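Local coordinates for putative cell adhesion protein (Bacteroides eggerthii, PDB 4GPV), which probably serves as a fimbrial subunit of the FimA type, building surface pili that are thought to mediate cell adhesion, at residues Ala157-Met171 with Gly296-Ala310. Sequence-based numbering, arbitrary orientation. Where two conformers were deposited one is given.
Sequences AAKIQLIVKDNRKNM and GKSYTVTVTLNGDVA
Leu162 and Val303 show how neighbouring parallel strands interlock when side chains project at a slant: CD1 of Leu162 reaches diagonally across to CG2 of Val303, 3.6 Å away. With CG anti to the backbone N (chi1 173°), the leucine swings this branch over the gap between the strands, where it also lies beside CG1 of Val301. Farther back, the side chains of Ile160 and Val301 lie side by side, pointing the same way, and touch through their CG2 methyls, and Ala158 CB fits at the edge of the Tyr299 ring. On the other face, strand 297-306 offers a row of threonines, Thr300, Thr302 and Thr304, to its neighbour. Ile163 slots CD1 against Thr300 CG2 and turns its second branch, CG2, to Thr302 CG2, while Lys165 lays CE on Thr302 CG2 at 3.6 Å before NZ reaches Ser243. Near the start, water 1 donates to Ser298 OG, itself hydrogen-bonded to Asp41. Toward the far end, Leu305 CD1 covers one face of the Arg168 guanidinium, offset toward the rim, while NE meets Asp166 OD1 at 2.8 Å, nearly straight (178°), and NH2 bonds OD2 and also Asp180. A leucine in place of Arg168 would probably leave the Asp166 and Asp180 carboxylates without their shared positive partner. Backbone bonds alternate from Lys159 to Leu305, as between the parallel neighbours 146-169 and 297-306 in the beta-sheet of the FimA-like, transthyretin-clan C-terminal domain.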
loop_
_atom_site.group_PDB
_atom_site.type_symbol
_atom_site.label_atom_id
_atom_site.label_comp_id
_atom_site.label_asym_id
_atom_site.label_seq_id
_atom_site.Cartn_x
_atom_site.Cartn_y
_atom_site.Cartn_z
ATOM N N ALA A 157 -3.292 2.621 -1.097
ATOM C CA ALA A 157 -2.055 1.845 -0.952
ATOM C C ALA A 157 -1.237 1.760 -2.256
ATOM O O ALA A 157 -1.671 2.177 -3.334
ATOM C CB ALA A 157 -2.406 0.438 -0.482
ATOM N N ALA A 158 -0.049 1.152 -2.124
ATOM C CA ALA A 158 0.834 0.706 -3.188
ATOM C C ALA A 158 0.891 -0.815 -3.102
ATOM O O ALA A 158 0.615 -1.393 -2.034
ATOM C CB ALA A 158 2.237 1.317 -3.004
ATOM N N LYS A 159 1.295 -1.468 -4.171
ATOM C CA LYS A 159 1.429 -2.909 -4.199
ATOM C C LYS A 159 2.873 -3.254 -4.557
ATOM O O LYS A 159 3.446 -2.625 -5.463
ATOM C CB LYS A 159 0.456 -3.477 -5.251
ATOM C CG LYS A 159 0.444 -4.991 -5.346
ATOM C CD LYS A 159 -0.708 -5.436 -6.266
ATOM C CE LYS A 159 -0.297 -5.876 -7.627
ATOM N NZ LYS A 159 -1.481 -6.284 -8.442
ATOM N N ILE A 160 3.447 -4.242 -3.859
ATOM C CA ILE A 160 4.829 -4.686 -4.145
ATOM C C ILE A 160 4.775 -6.175 -4.462
ATOM O O ILE A 160 4.332 -6.933 -3.613
ATOM C CB ILE A 160 5.780 -4.385 -2.950
ATOM C CG1 ILE A 160 5.843 -2.863 -2.662
ATOM C CG2 ILE A 160 7.212 -4.954 -3.230
ATOM C CD1 ILE A 160 6.498 -2.534 -1.309
ATOM N N GLN A 161 5.262 -6.595 -5.649
ATOM C CA GLN A 161 5.291 -8.009 -6.036
ATOM C C GLN A 161 6.728 -8.478 -6.077
ATOM O O GLN A 161 7.589 -7.725 -6.529
ATOM C CB GLN A 161 4.673 -8.213 -7.438
ATOM C CG GLN A 161 3.154 -8.163 -7.420
ATOM C CD GLN A 161 2.588 -8.178 -8.817
ATOM O OE1 GLN A 161 2.618 -7.179 -9.541
ATOM N NE2 GLN A 161 2.075 -9.320 -9.220
ATOM N N LEU A 162 6.979 -9.745 -5.696
ATOM C CA LEU A 162 8.322 -10.306 -5.721
ATOM C C LEU A 162 8.406 -11.483 -6.678
ATOM O O LEU A 162 7.594 -12.412 -6.597
ATOM C CB LEU A 162 8.733 -10.742 -4.290
ATOM C CG LEU A 162 10.040 -11.502 -4.158
ATOM C CD1 LEU A 162 11.233 -10.627 -4.591
ATOM C CD2 LEU A 162 10.230 -12.036 -2.735
ATOM N N ILE A 163 9.399 -11.427 -7.588
ATOM C CA ILE A 163 9.777 -12.508 -8.516
ATOM C C ILE A 163 11.184 -12.971 -8.111
ATOM O O ILE A 163 12.111 -12.155 -8.140
ATOM C CB ILE A 163 9.710 -12.048 -10.005
ATOM C CG1 ILE A 163 8.274 -11.674 -10.412
ATOM C CG2 ILE A 163 10.284 -13.106 -10.961
ATOM C CD1 ILE A 163 8.198 -10.942 -11.723
ATOM N N VAL A 164 11.356 -14.263 -7.769
ATOM C CA VAL A 164 12.640 -14.792 -7.369
ATOM C C VAL A 164 13.166 -15.713 -8.464
ATOM O O VAL A 164 12.439 -16.595 -8.915
ATOM C CB VAL A 164 12.543 -15.529 -6.016
ATOM C CG1 VAL A 164 13.902 -16.122 -5.611
ATOM C CG2 VAL A 164 12.011 -14.590 -4.933
ATOM N N LYS A 165 14.376 -15.446 -8.940
ATOM C CA LYS A 165 15.083 -16.319 -9.898
ATOM C C LYS A 165 16.264 -16.859 -9.139
ATOM O O LYS A 165 17.223 -16.124 -8.893
ATOM C CB LYS A 165 15.478 -15.561 -11.173
ATOM C CG LYS A 165 14.248 -15.143 -11.951
ATOM C CD LYS A 165 14.559 -14.251 -13.114
ATOM C CE LYS A 165 13.274 -13.795 -13.746
ATOM N NZ LYS A 165 13.494 -13.199 -15.092
ATOM N N ASP A 166 16.158 -18.114 -8.672
ATOM C CA ASP A 166 17.163 -18.700 -7.816
ATOM C C ASP A 166 18.169 -19.542 -8.602
ATOM O O ASP A 166 17.844 -20.652 -9.036
ATOM C CB ASP A 166 16.521 -19.533 -6.704
ATOM C CG ASP A 166 17.534 -19.941 -5.640
ATOM O OD1 ASP A 166 18.693 -19.449 -5.694
ATOM O OD2 ASP A 166 17.174 -20.737 -4.755
ATOM N N ASN A 167 19.422 -19.034 -8.715
ATOM C CA ASN A 167 20.514 -19.703 -9.423
ATOM C C ASN A 167 21.601 -20.142 -8.448
ATOM O O ASN A 167 22.721 -20.456 -8.860
ATOM C CB ASN A 167 21.103 -18.814 -10.529
ATOM C CG ASN A 167 20.121 -18.465 -11.614
ATOM O OD1 ASN A 167 19.158 -19.192 -11.891
ATOM N ND2 ASN A 167 20.356 -17.344 -12.265
ATOM N N ARG A 168 21.278 -20.146 -7.147
ATOM C CA ARG A 168 22.223 -20.625 -6.134
ATOM C C ARG A 168 22.325 -22.144 -6.259
ATOM O O ARG A 168 21.337 -22.798 -6.583
ATOM C CB ARG A 168 21.785 -20.222 -4.713
ATOM C CG ARG A 168 21.842 -18.724 -4.408
ATOM C CD ARG A 168 21.120 -18.369 -3.104
ATOM N NE ARG A 168 19.705 -18.757 -3.186
ATOM C CZ ARG A 168 18.853 -18.782 -2.169
ATOM N NH1 ARG A 168 19.246 -18.426 -0.951
ATOM N NH2 ARG A 168 17.596 -19.153 -2.363
ATOM N N LYS A 169 23.512 -22.691 -6.023
ATOM C CA LYS A 169 23.719 -24.132 -6.111
ATOM C C LYS A 169 24.142 -24.665 -4.768
ATOM O O LYS A 169 24.767 -23.941 -4.001
ATOM C CB LYS A 169 24.814 -24.459 -7.158
ATOM C CG LYS A 169 24.529 -23.969 -8.576
ATOM C CD LYS A 169 25.637 -24.389 -9.560
ATOM C CE LYS A 169 26.905 -23.573 -9.440
ATOM N NZ LYS A 169 27.911 -23.965 -10.455
ATOM N N ASN A 170 23.874 -25.956 -4.519
ATOM C CA ASN A 170 24.314 -26.677 -3.321
ATOM C C ASN A 170 23.972 -25.927 -2.030
ATOM O O ASN A 170 24.853 -25.681 -1.192
ATOM C CB ASN A 170 25.816 -26.941 -3.399
ATOM C CG ASN A 170 26.266 -27.640 -4.662
ATOM O OD1 ASN A 170 25.609 -28.553 -5.181
ATOM N ND2 ASN A 170 27.390 -27.199 -5.191
HETATM N N MSE A 171 22.692 -25.580 -1.890
HETATM C CA MSE A 171 22.218 -24.867 -0.705
HETATM C C MSE A 171 22.189 -25.778 0.523
HETATM O O MSE A 171 22.247 -25.274 1.643
HETATM C CB MSE A 171 20.845 -24.268 -0.950
HETATM C CG MSE A 171 20.887 -23.056 -1.834
HETATM SE SE MSE A 171 19.100 -22.507 -2.233
HETATM C CE MSE A 171 18.477 -21.947 -0.412
ATOM N N GLY A 296 -0.827 4.236 -5.125
ATOM C CA GLY A 296 -1.317 4.079 -6.494
ATOM C C GLY A 296 -0.274 3.607 -7.485
ATOM O O GLY A 296 -0.453 3.780 -8.695
ATOM N N LYS A 297 0.826 3.034 -6.991
ATOM C CA LYS A 297 1.852 2.449 -7.875
ATOM C C LYS A 297 1.992 0.983 -7.539
ATOM O O LYS A 297 1.790 0.569 -6.388
ATOM C CB LYS A 297 3.206 3.176 -7.719
ATOM C CG LYS A 297 3.149 4.639 -8.175
ATOM C CD LYS A 297 3.936 4.892 -9.443
ATOM C CE LYS A 297 3.797 6.340 -9.868
ATOM N NZ LYS A 297 5.104 6.963 -10.204
ATOM N N SER A 298 2.376 0.200 -8.541
ATOM C CA SER A 298 2.538 -1.233 -8.437
ATOM C C SER A 298 3.997 -1.547 -8.788
ATOM O O SER A 298 4.418 -1.281 -9.903
ATOM C CB SER A 298 1.552 -1.917 -9.391
ATOM O OG SER A 298 1.775 -3.321 -9.465
ATOM N N TYR A 299 4.776 -2.048 -7.813
ATOM C CA TYR A 299 6.207 -2.301 -8.007
ATOM C C TYR A 299 6.448 -3.765 -8.218
ATOM O O TYR A 299 5.957 -4.595 -7.450
ATOM C CB TYR A 299 7.026 -1.834 -6.765
ATOM C CG TYR A 299 6.833 -0.357 -6.488
ATOM C CD1 TYR A 299 5.756 0.094 -5.731
ATOM C CD2 TYR A 299 7.662 0.597 -7.075
ATOM C CE1 TYR A 299 5.533 1.453 -5.524
ATOM C CE2 TYR A 299 7.452 1.966 -6.866
ATOM C CZ TYR A 299 6.377 2.384 -6.093
ATOM O OH TYR A 299 6.082 3.711 -5.916
ATOM N N THR A 300 7.247 -4.069 -9.209
ATOM C CA THR A 300 7.644 -5.450 -9.481
ATOM C C THR A 300 9.141 -5.550 -9.177
ATOM O O THR A 300 9.957 -4.807 -9.749
ATOM C CB THR A 300 7.290 -5.885 -10.892
ATOM O OG1 THR A 300 5.868 -5.837 -11.067
ATOM C CG2 THR A 300 7.803 -7.296 -11.193
ATOM N N VAL A 301 9.486 -6.410 -8.212
ATOM C CA VAL A 301 10.871 -6.588 -7.816
ATOM C C VAL A 301 11.314 -7.956 -8.268
ATOM O O VAL A 301 10.724 -8.927 -7.802
ATOM C CB VAL A 301 11.042 -6.456 -6.288
ATOM C CG1 VAL A 301 12.500 -6.699 -5.864
ATOM C CG2 VAL A 301 10.521 -5.110 -5.768
ATOM N N THR A 302 12.321 -8.031 -9.172
ATOM C CA THR A 302 12.896 -9.326 -9.599
ATOM C C THR A 302 14.249 -9.459 -8.940
ATOM O O THR A 302 15.109 -8.602 -9.110
ATOM C CB THR A 302 12.977 -9.437 -11.124
ATOM O OG1 THR A 302 11.741 -9.024 -11.692
ATOM C CG2 THR A 302 13.350 -10.851 -11.599
ATOM N N VAL A 303 14.437 -10.531 -8.164
ATOM C CA VAL A 303 15.680 -10.789 -7.438
ATOM C C VAL A 303 16.288 -12.048 -8.046
ATOM O O VAL A 303 15.623 -13.092 -8.042
ATOM C CB VAL A 303 15.377 -10.978 -5.925
ATOM C CG1 VAL A 303 16.666 -11.263 -5.135
ATOM C CG2 VAL A 303 14.647 -9.760 -5.352
ATOM N N THR A 304 17.499 -11.936 -8.628
ATOM C CA THR A 304 18.221 -13.069 -9.198
ATOM C C THR A 304 19.338 -13.349 -8.223
ATOM O O THR A 304 20.190 -12.482 -8.004
ATOM C CB THR A 304 18.705 -12.785 -10.635
ATOM O OG1 THR A 304 17.565 -12.471 -11.430
ATOM C CG2 THR A 304 19.444 -13.977 -11.266
ATOM N N LEU A 305 19.355 -14.569 -7.679
ATOM C CA LEU A 305 20.377 -15.006 -6.728
ATOM C C LEU A 305 21.335 -15.989 -7.363
ATOM O O LEU A 305 20.885 -16.842 -8.109
ATOM C CB LEU A 305 19.669 -15.701 -5.563
ATOM C CG LEU A 305 18.625 -14.877 -4.826
ATOM C CD1 LEU A 305 18.014 -15.685 -3.726
ATOM C CD2 LEU A 305 19.239 -13.577 -4.278
ATOM N N ASN A 306 22.627 -15.904 -7.067
ATOM C CA ASN A 306 23.544 -16.910 -7.597
ATOM C C ASN A 306 24.667 -17.161 -6.593
ATOM O O ASN A 306 24.720 -16.496 -5.549
ATOM C CB ASN A 306 24.066 -16.560 -9.010
ATOM C CG ASN A 306 25.257 -15.637 -9.061
ATOM O OD1 ASN A 306 25.329 -14.661 -8.332
ATOM N ND2 ASN A 306 26.192 -15.894 -9.970
ATOM N N GLY A 307 25.481 -18.159 -6.887
ATOM C CA GLY A 307 26.599 -18.572 -6.051
ATOM C C GLY A 307 26.510 -20.017 -5.607
ATOM O O GLY A 307 25.412 -20.560 -5.449
ATOM N N ASP A 308 27.671 -20.662 -5.418
ATOM C CA ASP A 308 27.724 -22.031 -4.899
ATOM C C ASP A 308 27.728 -21.888 -3.391
ATOM O O ASP A 308 28.726 -21.442 -2.827
ATOM C CB ASP A 308 28.961 -22.791 -5.429
ATOM C CG ASP A 308 29.090 -24.262 -5.009
ATOM O OD1 ASP A 308 28.406 -24.677 -4.041
ATOM O OD2 ASP A 308 29.918 -24.982 -5.614
ATOM N N VAL A 309 26.586 -22.188 -2.749
ATOM C CA VAL A 309 26.413 -21.991 -1.307
ATOM C C VAL A 309 27.389 -22.841 -0.494
ATOM O O VAL A 309 28.074 -22.280 0.349
ATOM C CB VAL A 309 24.948 -22.215 -0.859
ATOM C CG1 VAL A 309 24.829 -22.281 0.668
ATOM C CG2 VAL A 309 24.054 -21.121 -1.430
ATOM N N ALA A 310 27.482 -24.165 -0.777
ATOM C CA ALA A 310 28.371 -25.076 -0.054
ATOM C C ALA A 310 29.813 -24.577 -0.068
ATOM O O ALA A 310 30.518 -24.773 0.919
ATOM C CB ALA A 310 28.297 -26.469 -0.659
HETATM O O HOH W 1 3.066 -5.005 -7.841
#